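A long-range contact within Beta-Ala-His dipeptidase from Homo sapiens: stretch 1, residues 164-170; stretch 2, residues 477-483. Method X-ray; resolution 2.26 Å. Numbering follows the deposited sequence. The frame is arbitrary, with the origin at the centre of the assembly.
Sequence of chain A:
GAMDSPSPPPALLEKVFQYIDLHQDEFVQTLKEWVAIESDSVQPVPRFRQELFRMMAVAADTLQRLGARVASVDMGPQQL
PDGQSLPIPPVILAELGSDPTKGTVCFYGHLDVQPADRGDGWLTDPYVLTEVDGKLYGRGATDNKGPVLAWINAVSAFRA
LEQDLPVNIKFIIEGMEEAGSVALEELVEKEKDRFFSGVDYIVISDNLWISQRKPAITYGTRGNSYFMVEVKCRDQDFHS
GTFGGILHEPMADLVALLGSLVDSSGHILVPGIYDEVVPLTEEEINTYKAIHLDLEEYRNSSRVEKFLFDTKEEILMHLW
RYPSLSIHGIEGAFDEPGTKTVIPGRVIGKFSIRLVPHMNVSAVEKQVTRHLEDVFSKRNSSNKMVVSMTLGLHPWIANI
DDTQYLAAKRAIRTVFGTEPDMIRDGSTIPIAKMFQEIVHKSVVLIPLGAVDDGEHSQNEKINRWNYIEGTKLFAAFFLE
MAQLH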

ATOM      1  N   ASP A 164      15.069  29.260  -0.843  1.00 36.84           N
ATOM      2  CA  ASP A 164      14.585  28.941   0.476  1.00 37.62           C
ATOM      3  C   ASP A 164      13.390  27.996   0.386  1.00 37.32           C
ATOM      4  O   ASP A 164      12.398  28.294  -0.301  1.00 37.29           O
ATOM      5  N   LEU A 165      13.504  26.853   1.064  1.00 36.93           N
ATOM      6  CA  LEU A 165      12.378  25.947   1.267  1.00 36.41           C
ATOM      7  C   LEU A 165      11.454  26.561   2.330  1.00 35.76           C
ATOM      8  O   LEU A 165      11.910  26.947   3.404  1.00 36.05           O
ATOM      9  N   PRO A 166      10.159  26.687   2.018  1.00 35.11           N
ATOM     10  CA  PRO A 166       9.162  27.311   2.902  1.00 34.89           C
ATOM     11  C   PRO A 166       9.005  26.664   4.303  1.00 34.45           C
ATOM     12  O   PRO A 166       8.676  27.354   5.282  1.00 33.86           O
ATOM     13  N   VAL A 167       9.221  25.352   4.380  1.00 33.63           N
ATOM     14  CA  VAL A 167       9.131  24.604   5.631  1.00 32.98           C
ATOM     15  C   VAL A 167      10.415  23.799   5.840  1.00 32.80           C
ATOM     16  O   VAL A 167      11.118  23.503   4.864  1.00 32.95           O
ATOM     17  N   ASN A 168      10.737  23.476   7.099  1.00 32.25           N
ATOM     18  CA  ASN A 168      11.713  22.436   7.385  1.00 31.62           C
ATOM     19  C   ASN A 168      11.116  21.103   6.912  1.00 31.84           C
ATOM     20  O   ASN A 168       9.895  20.920   6.900  1.00 31.71           O
ATOM     21  N   ILE A 169      11.966  20.181   6.488  1.00 31.74           N
ATOM     22  CA  ILE A 169      11.489  18.899   6.002  1.00 31.61           C
ATOM     23  C   ILE A 169      12.222  17.773   6.685  1.00 31.28           C
ATOM     24  O   ILE A 169      13.455  17.737   6.739  1.00 30.42           O
ATOM     25  N   LYS A 170      11.426  16.866   7.228  1.00 31.61           N
ATOM     26  CA  LYS A 170      11.921  15.638   7.778  1.00 31.97           C
ATOM     27  C   LYS A 170      11.520  14.456   6.882  1.00 32.44           C
ATOM     28  O   LYS A 170      10.473  14.474   6.210  1.00 32.03           O
ATOM     29  N   PHE A 477       3.001  22.402  -2.358  1.00 33.40           N
ATOM     30  CA  PHE A 477       2.557  21.976  -1.043  1.00 33.84           C
ATOM     31  C   PHE A 477       3.485  22.484   0.059  1.00 34.37           C
ATOM     32  O   PHE A 477       3.007  22.952   1.103  1.00 33.76           O
ATOM     33  N   PHE A 478       4.801  22.410  -0.178  1.00 35.12           N
ATOM     34  CA  PHE A 478       5.787  22.993   0.749  1.00 35.77           C
ATOM     35  C   PHE A 478       5.369  24.411   1.121  1.00 36.55           C
ATOM     36  O   PHE A 478       5.392  24.795   2.299  1.00 36.11           O
ATOM     37  N   LEU A 479       4.994  25.167   0.091  1.00 37.76           N
ATOM     38  CA  LEU A 479       4.648  26.566   0.211  1.00 39.72           C
ATOM     39  C   LEU A 479       3.335  26.741   0.987  1.00 40.02           C
ATOM     40  O   LEU A 479       3.219  27.635   1.823  1.00 40.44           O
ATOM     41  N   GLU A 480       2.373  25.859   0.743  1.00 40.81           N
ATOM     42  CA  GLU A 480       1.084  25.923   1.426  1.00 41.71           C
ATOM     43  C   GLU A 480       1.171  25.607   2.922  1.00 42.22           C
ATOM     44  O   GLU A 480       0.511  26.247   3.735  1.00 41.68           O
ATOM     45  N   MET A 481       1.985  24.619   3.280  1.00 43.50           N
ATOM     46  CA  MET A 481       2.250  24.304   4.689  1.00 44.59           C
ATOM     47  C   MET A 481       2.889  25.476   5.461  1.00 45.09           C
ATOM     48  O   MET A 481       2.607  25.668   6.646  1.00 44.60           O
ATOM     49  N   ALA A 482       3.734  26.258   4.789  1.00 45.80           N
ATOM     50  CA  ALA A 482       4.354  27.419   5.415  1.00 46.85           C
ATOM     51  C   ALA A 482       3.326  28.503   5.711  1.00 48.06           C
ATOM     52  O   ALA A 482       3.535  29.331   6.605  1.00 48.28           O
ATOM     53  N   GLN A 483       2.225  28.484   4.958  1.00 49.36           N
ATOM     54  CA  GLN A 483       1.195  29.519   5.031  1.00 51.32           C
ATOM     55  C   GLN A 483       0.156  29.327   6.154  1.00 51.65           C
ATOM     56  O   GLN A 483      -0.639  30.229   6.414  1.00 52.14           O
TER

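The contact between residues 164-170 and residues 477-483, most of them helical, is made by apolar side chains, with no hydrogen bond crossing it; 333 Å² of surface is buried, both sides summed. The closest CA pair is Pro166 CA and Leu479 CA, 5.3 Å apart.

Phe478 is the residue most covered. Its CA-to-CB bond points sideways, and chi1 at -62° (m), with chi2 at 161°, places the ring within reach of the Leu165 and Ile169 side chains. Ile169, pointing toward the helix, adopts m with chi2 at 180° (t); this extended conformation carries Ile169 CD1 over one face of the Phe478 ring, 3.8 Å from its centroid and 14° off the normal, a CH-pi contact. Leu165 also reaches this ring. Its CA-to-CB bond points sideways, but chi1 of -83° (m) and an off-well chi2 of 149° leave Leu165 CD2 3.7 Å from Phe478 CD1, in an oblique approach.

Pro166 points its ring, puckered C-gamma exo, at the helix backbone. Pro166 CB lies 3.4 Å from Phe478 O and 3.5 Å from Ala482 CB. Leu479 points away overall, yet its t, p conformation leaves Leu479 CD1 3.7 Å from Pro166 CG.

Val167, also directed toward the helix, has chi1 at -70° (m), which sets CG1 against the backbone at Ala482 and against Met481 CB: Val167 CG1 lies 3.5 Å from Ala482 N and 3.9 Å from Met481 CB. Val167 CG1 also lies 3.6 Å from Phe478 O, while Val167 CG2 is 4.3 Å from Phe478 CB. Met481 contributes little beyond this contact, since its m, m, m side chain leads away from the first stretch.

Polar side chains stay out of the contact. Asp164 OD1, Asn168 OD1 and ND2, and Lys170 NZ are hydrogen-bonded elsewhere in the structure, while Glu480 points away.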

ATOM      1  CB  ASP A 164      14.155  30.262   1.146  1.00 38.35           C
ATOM      2  CG  ASP A 164      13.761  30.093   2.618  1.00 41.23           C
ATOM      3  OD1 ASP A 164      14.628  29.648   3.419  1.00 41.76           O
ATOM      4  OD2 ASP A 164      12.593  30.440   2.967  1.00 44.04           O
ATOM      5  CB  LEU A 165      12.871  24.556   1.698  1.00 36.79           C
ATOM      6  CG  LEU A 165      13.329  23.555   0.614  1.00 36.97           C
ATOM      7  CD1 LEU A 165      14.425  22.642   1.129  1.00 37.48           C
ATOM      8  CD2 LEU A 165      12.181  22.731   0.031  1.00 35.61           C
ATOM      9  CB  PRO A 166       7.870  27.156   2.099  1.00 35.04           C
ATOM     10  CG  PRO A 166       8.339  27.091   0.654  1.00 34.85           C
ATOM     11  CD  PRO A 166       9.561  26.258   0.739  1.00 35.24           C
ATOM     12  CB  VAL A 167       7.908  23.646   5.637  1.00 32.98           C
ATOM     13  CG1 VAL A 167       6.605  24.430   5.722  1.00 32.68           C
ATOM     14  CG2 VAL A 167       7.906  22.726   4.399  1.00 32.38           C
ATOM     15  CB  ASN A 168      12.071  22.363   8.880  1.00 31.57           C
ATOM     16  CG  ASN A 168      12.628  23.678   9.440  1.00 32.11           C
ATOM     17  OD1 ASN A 168      13.605  24.245   8.939  1.00 30.23           O
ATOM     18  ND2 ASN A 168      12.012  24.148  10.515  1.00 32.44           N
ATOM     19  CB  ILE A 169      11.618  18.774   4.461  1.00 31.82           C
ATOM     20  CG1 ILE A 169      10.740  19.843   3.785  1.00 31.80           C
ATOM     21  CG2 ILE A 169      11.226  17.356   3.990  1.00 31.19           C
ATOM     22  CD1 ILE A 169      10.777  19.809   2.262  1.00 32.93           C
ATOM     23  CB  LYS A 170      11.461  15.478   9.236  1.00 32.26           C
ATOM     24  CG  LYS A 170      12.200  16.416  10.201  1.00 32.19           C
ATOM     25  CD  LYS A 170      11.955  16.122  11.680  1.00 31.47           C
ATOM     26  CE  LYS A 170      13.066  16.747  12.524  1.00 33.29           C
ATOM     27  NZ  LYS A 170      12.739  16.984  13.981  1.00 31.16           N
ATOM     28  CB  PHE A 477       2.420  20.445  -1.025  1.00 33.27           C
ATOM     29  CG  PHE A 477       1.976  19.877   0.291  1.00 34.28           C
ATOM     30  CD1 PHE A 477       0.670  20.065   0.753  1.00 34.86           C
ATOM     31  CD2 PHE A 477       2.853  19.128   1.066  1.00 33.83           C
ATOM     32  CE1 PHE A 477       0.246  19.510   1.964  1.00 33.15           C
ATOM     33  CE2 PHE A 477       2.436  18.583   2.284  1.00 34.83           C
ATOM     34  CZ  PHE A 477       1.126  18.776   2.731  1.00 32.88           C
ATOM     35  CB  PHE A 478       7.203  23.048   0.153  1.00 35.07           C
ATOM     36  CG  PHE A 478       7.790  21.707  -0.192  1.00 34.33           C
ATOM     37  CD1 PHE A 478       8.857  21.624  -1.089  1.00 33.61           C
ATOM     38  CD2 PHE A 478       7.277  20.538   0.340  1.00 33.72           C
ATOM     39  CE1 PHE A 478       9.410  20.403  -1.436  1.00 32.50           C
ATOM     40  CE2 PHE A 478       7.824  19.308  -0.010  1.00 34.50           C
ATOM     41  CZ  PHE A 478       8.895  19.242  -0.899  1.00 33.32           C
ATOM     42  CB  LEU A 479       4.599  27.214  -1.178  1.00 39.42           C
ATOM     43  CG  LEU A 479       4.530  28.739  -1.286  1.00 41.00           C
ATOM     44  CD1 LEU A 479       5.782  29.418  -0.724  1.00 42.86           C
ATOM     45  CD2 LEU A 479       4.318  29.156  -2.750  1.00 41.13           C
ATOM     46  CB  GLU A 480       0.064  25.025   0.723  1.00 41.99           C
ATOM     47  CG  GLU A 480      -0.354  25.531  -0.658  1.00 42.71           C
ATOM     48  CD  GLU A 480      -1.250  26.760  -0.597  1.00 45.80           C
ATOM     49  OE1 GLU A 480      -1.677  27.171   0.512  1.00 45.89           O
ATOM     50  OE2 GLU A 480      -1.543  27.317  -1.676  1.00 47.31           O
ATOM     51  CB  MET A 481       3.112  23.045   4.825  1.00 44.79           C
ATOM     52  CG  MET A 481       2.393  21.721   4.543  1.00 45.60           C
ATOM     53  SD  MET A 481       0.915  21.327   5.530  1.00 50.80           S
ATOM     54  CE  MET A 481       1.321  21.911   7.191  1.00 51.39           C
ATOM     55  CB  ALA A 482       5.467  27.976   4.540  1.00 46.62           C
ATOM     56  CB  GLN A 483       0.556  29.763   3.657  1.00 51.10           C
ATOM     57  CG  GLN A 483       1.564  30.292   2.628  1.00 52.62           C
ATOM     58  CD  GLN A 483       0.911  30.890   1.382  1.00 53.38           C
ATOM     59  OE1 GLN A 483       0.186  31.900   1.456  1.00 56.54           O
ATOM     60  NE2 GLN A 483       1.176  30.275   0.226  1.00 55.00           N
TER